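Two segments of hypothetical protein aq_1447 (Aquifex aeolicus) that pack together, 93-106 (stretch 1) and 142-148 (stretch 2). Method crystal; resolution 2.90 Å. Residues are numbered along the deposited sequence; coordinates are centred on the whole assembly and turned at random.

Stretch 1 93-106: NERECQELFRDFLT
Stretch 2, residues 142-148: NEKVLKS

A helix lies nearly antiparallel against a strand of the same chain, packed mainly through van der Waals contact and tied by one arginine to a strand carbonyl. Helix 94-106 and strand 142-147 run at 154° between their N-to-C directions, with axes 7.3 Å apart at closest approach; the summed buried surface is 516 Å². Register is set by Gln 98 CA and Val 145 CA, 5.1 Å apart, and by Arg 102 CA and Glu 143 CA at 7.7 Å.

Val 145 (phi/psi -99/117, chi1 t) points toward the helix and is the strand residue most covered. Its CG1 lies 3.6 Å from SG of Cys 97 (chi1 t), and its CB 3.9 Å from CB of Gln 98 (chi1 t, chi2 t). One turn earlier, Glu 94 (chi1 m, chi2 110°) sets CB 3.5 Å from Val 145 O and CG 3.5 Å from Lys 147 CB.

Arg 102 (m, t, t, chi4 158°) leaves the helix sideways, yet its extended end reaches the strand: NH2 donates to Glu 143 O at 3.0 Å (154°), and NE adds a weak bond to Glu 143 O at 3.3 Å (138°). Glu 143 (m, p, chi3 20°) brings CG to the ring edge of Phe 101, 4.3 Å from CE2, and OE1 to 3.6 Å from Leu 105 CD1.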

# COMPACT_ATOMS: atom_id res chain seq x y z
N ASN A 93 -10.89 -16.63 -17.76
CA ASN A 93 -10.17 -15.75 -16.85
C ASN A 93 -10.58 -16.00 -15.40
O ASN A 93 -11.68 -16.48 -15.09
CB ASN A 93 -10.47 -14.27 -17.15
CG ASN A 93 -10.04 -13.84 -18.52
OD1 ASN A 93 -9.03 -14.31 -19.06
ND2 ASN A 93 -10.80 -12.92 -19.10
N GLU A 94 -9.70 -15.53 -14.53
CA GLU A 94 -9.84 -15.57 -13.08
C GLU A 94 -10.86 -14.48 -12.78
O GLU A 94 -11.64 -14.59 -11.82
CB GLU A 94 -8.52 -15.19 -12.43
CG GLU A 94 -7.33 -15.93 -12.99
CD GLU A 94 -6.37 -15.08 -13.81
OE1 GLU A 94 -6.17 -15.40 -15.01
OE2 GLU A 94 -5.76 -14.15 -13.25
N ARG A 95 -10.79 -13.43 -13.62
CA ARG A 95 -11.64 -12.25 -13.54
C ARG A 95 -13.10 -12.66 -13.64
O ARG A 95 -13.89 -12.29 -12.77
CB ARG A 95 -11.30 -11.24 -14.65
CG ARG A 95 -12.26 -10.01 -14.71
CD ARG A 95 -12.04 -9.09 -15.91
NE ARG A 95 -11.98 -9.81 -17.18
CZ ARG A 95 -13.02 -10.25 -17.88
NH1 ARG A 95 -14.26 -10.06 -17.45
NH2 ARG A 95 -12.84 -10.84 -19.05
N GLU A 96 -13.42 -13.48 -14.64
CA GLU A 96 -14.79 -13.96 -14.87
C GLU A 96 -15.28 -14.77 -13.69
O GLU A 96 -16.40 -14.53 -13.20
CB GLU A 96 -14.87 -14.80 -16.12
CG GLU A 96 -14.47 -14.07 -17.38
CD GLU A 96 -14.49 -14.95 -18.61
OE1 GLU A 96 -15.01 -16.09 -18.54
OE2 GLU A 96 -13.97 -14.49 -19.66
N CYS A 97 -14.39 -15.61 -13.15
CA CYS A 97 -14.70 -16.46 -11.99
C CYS A 97 -15.07 -15.61 -10.77
O CYS A 97 -16.10 -15.85 -10.12
CB CYS A 97 -13.51 -17.38 -11.71
SG CYS A 97 -13.76 -18.43 -10.29
N GLN A 98 -14.29 -14.56 -10.56
CA GLN A 98 -14.51 -13.62 -9.47
C GLN A 98 -15.83 -12.86 -9.64
O GLN A 98 -16.68 -12.88 -8.75
CB GLN A 98 -13.36 -12.67 -9.45
CG GLN A 98 -13.35 -11.70 -8.33
CD GLN A 98 -12.42 -10.61 -8.68
OE1 GLN A 98 -12.85 -9.58 -9.28
NE2 GLN A 98 -11.10 -10.86 -8.49
N GLU A 99 -16.01 -12.28 -10.82
CA GLU A 99 -17.19 -11.51 -11.17
C GLU A 99 -18.43 -12.30 -10.87
O GLU A 99 -19.25 -11.86 -10.05
CB GLU A 99 -17.18 -11.10 -12.62
CG GLU A 99 -16.06 -10.17 -12.94
CD GLU A 99 -16.14 -9.61 -14.33
OE1 GLU A 99 -17.00 -10.06 -15.12
OE2 GLU A 99 -15.38 -8.67 -14.63
N LEU A 100 -18.45 -13.54 -11.36
CA LEU A 100 -19.59 -14.43 -11.15
C LEU A 100 -19.70 -14.87 -9.66
O LEU A 100 -20.75 -14.68 -9.05
CB LEU A 100 -19.53 -15.63 -12.10
CG LEU A 100 -20.86 -16.39 -12.23
CD1 LEU A 100 -21.66 -15.74 -13.31
CD2 LEU A 100 -20.67 -17.89 -12.51
N PHE A 101 -18.59 -15.33 -9.07
CA PHE A 101 -18.58 -15.76 -7.66
C PHE A 101 -19.14 -14.69 -6.70
O PHE A 101 -20.00 -15.00 -5.87
CB PHE A 101 -17.16 -16.16 -7.22
CG PHE A 101 -17.07 -16.69 -5.78
CD1 PHE A 101 -17.62 -17.95 -5.42
CD2 PHE A 101 -16.42 -15.94 -4.79
CE1 PHE A 101 -17.53 -18.45 -4.07
CE2 PHE A 101 -16.33 -16.42 -3.43
CZ PHE A 101 -16.88 -17.68 -3.08
N ARG A 102 -18.66 -13.45 -6.85
CA ARG A 102 -19.06 -12.32 -6.00
C ARG A 102 -20.55 -12.05 -5.98
O ARG A 102 -21.15 -11.86 -4.93
CB ARG A 102 -18.34 -11.06 -6.46
CG ARG A 102 -16.91 -10.96 -6.00
CD ARG A 102 -16.34 -9.59 -6.33
NE ARG A 102 -15.02 -9.42 -5.73
CZ ARG A 102 -14.10 -8.54 -6.16
NH1 ARG A 102 -14.35 -7.74 -7.19
NH2 ARG A 102 -12.91 -8.50 -5.57
N ASP A 103 -21.14 -12.10 -7.16
CA ASP A 103 -22.57 -11.88 -7.35
C ASP A 103 -23.39 -12.98 -6.72
O ASP A 103 -24.58 -12.82 -6.48
CB ASP A 103 -22.88 -11.75 -8.85
CG ASP A 103 -22.27 -10.47 -9.49
OD1 ASP A 103 -21.72 -9.59 -8.76
OD2 ASP A 103 -22.35 -10.34 -10.73
N PHE A 104 -22.75 -14.11 -6.45
CA PHE A 104 -23.44 -15.20 -5.79
C PHE A 104 -23.48 -14.91 -4.31
O PHE A 104 -24.52 -15.09 -3.69
CB PHE A 104 -22.75 -16.53 -6.04
CG PHE A 104 -23.30 -17.26 -7.20
CD1 PHE A 104 -22.67 -17.20 -8.43
CD2 PHE A 104 -24.48 -18.01 -7.07
CE1 PHE A 104 -23.18 -17.88 -9.54
CE2 PHE A 104 -25.01 -18.71 -8.17
CZ PHE A 104 -24.36 -18.64 -9.41
N LEU A 105 -22.39 -14.37 -3.77
CA LEU A 105 -22.27 -14.00 -2.34
C LEU A 105 -23.26 -12.90 -1.97
O LEU A 105 -23.66 -12.75 -0.81
CB LEU A 105 -20.85 -13.49 -2.05
CG LEU A 105 -19.70 -14.38 -2.50
CD1 LEU A 105 -18.42 -13.74 -2.05
CD2 LEU A 105 -19.83 -15.78 -1.90
N THR A 106 -23.62 -12.14 -2.99
CA THR A 106 -24.52 -11.03 -2.89
C THR A 106 -25.95 -11.51 -2.97
O THR A 106 -26.69 -11.35 -2.03
CB THR A 106 -24.20 -9.99 -3.98
OG1 THR A 106 -22.92 -9.40 -3.70
CG2 THR A 106 -25.28 -8.91 -4.07
N ASN A 142 -13.06 -9.48 2.11
CA ASN A 142 -12.65 -9.28 0.73
C ASN A 142 -12.20 -10.60 0.09
O ASN A 142 -11.39 -11.34 0.67
CB ASN A 142 -11.55 -8.22 0.65
CG ASN A 142 -12.08 -6.78 0.86
OD1 ASN A 142 -13.20 -6.54 1.35
ND2 ASN A 142 -11.26 -5.81 0.47
N GLU A 143 -12.84 -10.94 -1.04
CA GLU A 143 -12.55 -12.16 -1.82
C GLU A 143 -12.10 -11.76 -3.22
O GLU A 143 -12.71 -10.91 -3.88
CB GLU A 143 -13.78 -13.06 -2.03
CG GLU A 143 -14.65 -13.38 -0.84
CD GLU A 143 -15.58 -12.24 -0.48
OE1 GLU A 143 -15.84 -11.36 -1.32
OE2 GLU A 143 -16.05 -12.24 0.68
N LYS A 144 -11.04 -12.41 -3.68
CA LYS A 144 -10.53 -12.19 -5.02
C LYS A 144 -10.14 -13.58 -5.54
O LYS A 144 -9.71 -14.44 -4.77
CB LYS A 144 -9.34 -11.23 -4.99
CG LYS A 144 -9.75 -9.80 -5.19
CD LYS A 144 -8.71 -8.84 -4.68
CE LYS A 144 -9.21 -7.42 -4.82
NZ LYS A 144 -8.53 -6.51 -3.84
N VAL A 145 -10.41 -13.83 -6.82
CA VAL A 145 -10.06 -15.11 -7.42
C VAL A 145 -8.76 -14.98 -8.19
O VAL A 145 -8.66 -14.17 -9.11
CB VAL A 145 -11.18 -15.67 -8.32
CG1 VAL A 145 -10.70 -16.87 -9.10
CG2 VAL A 145 -12.39 -16.06 -7.45
N LEU A 146 -7.75 -15.73 -7.74
CA LEU A 146 -6.41 -15.77 -8.34
C LEU A 146 -6.23 -17.09 -9.08
O LEU A 146 -7.12 -17.93 -9.06
CB LEU A 146 -5.32 -15.60 -7.28
CG LEU A 146 -5.36 -14.46 -6.25
CD1 LEU A 146 -3.97 -14.27 -5.73
CD2 LEU A 146 -5.87 -13.13 -6.84
N LYS A 147 -5.08 -17.26 -9.72
CA LYS A 147 -4.80 -18.45 -10.51
C LYS A 147 -3.45 -18.94 -10.10
O LYS A 147 -2.48 -18.16 -10.16
CB LYS A 147 -4.71 -18.06 -11.98
CG LYS A 147 -4.78 -19.18 -12.99
CD LYS A 147 -4.70 -18.61 -14.40
CE LYS A 147 -4.45 -19.70 -15.43
NZ LYS A 147 -4.13 -19.10 -16.75
N SER A 148 -3.35 -20.23 -9.80
CA SER A 148 -2.09 -20.83 -9.39
C SER A 148 -1.08 -20.99 -10.54
O SER A 148 -1.37 -20.65 -11.71
CB SER A 148 -2.33 -22.19 -8.72
OG SER A 148 -2.91 -23.14 -9.62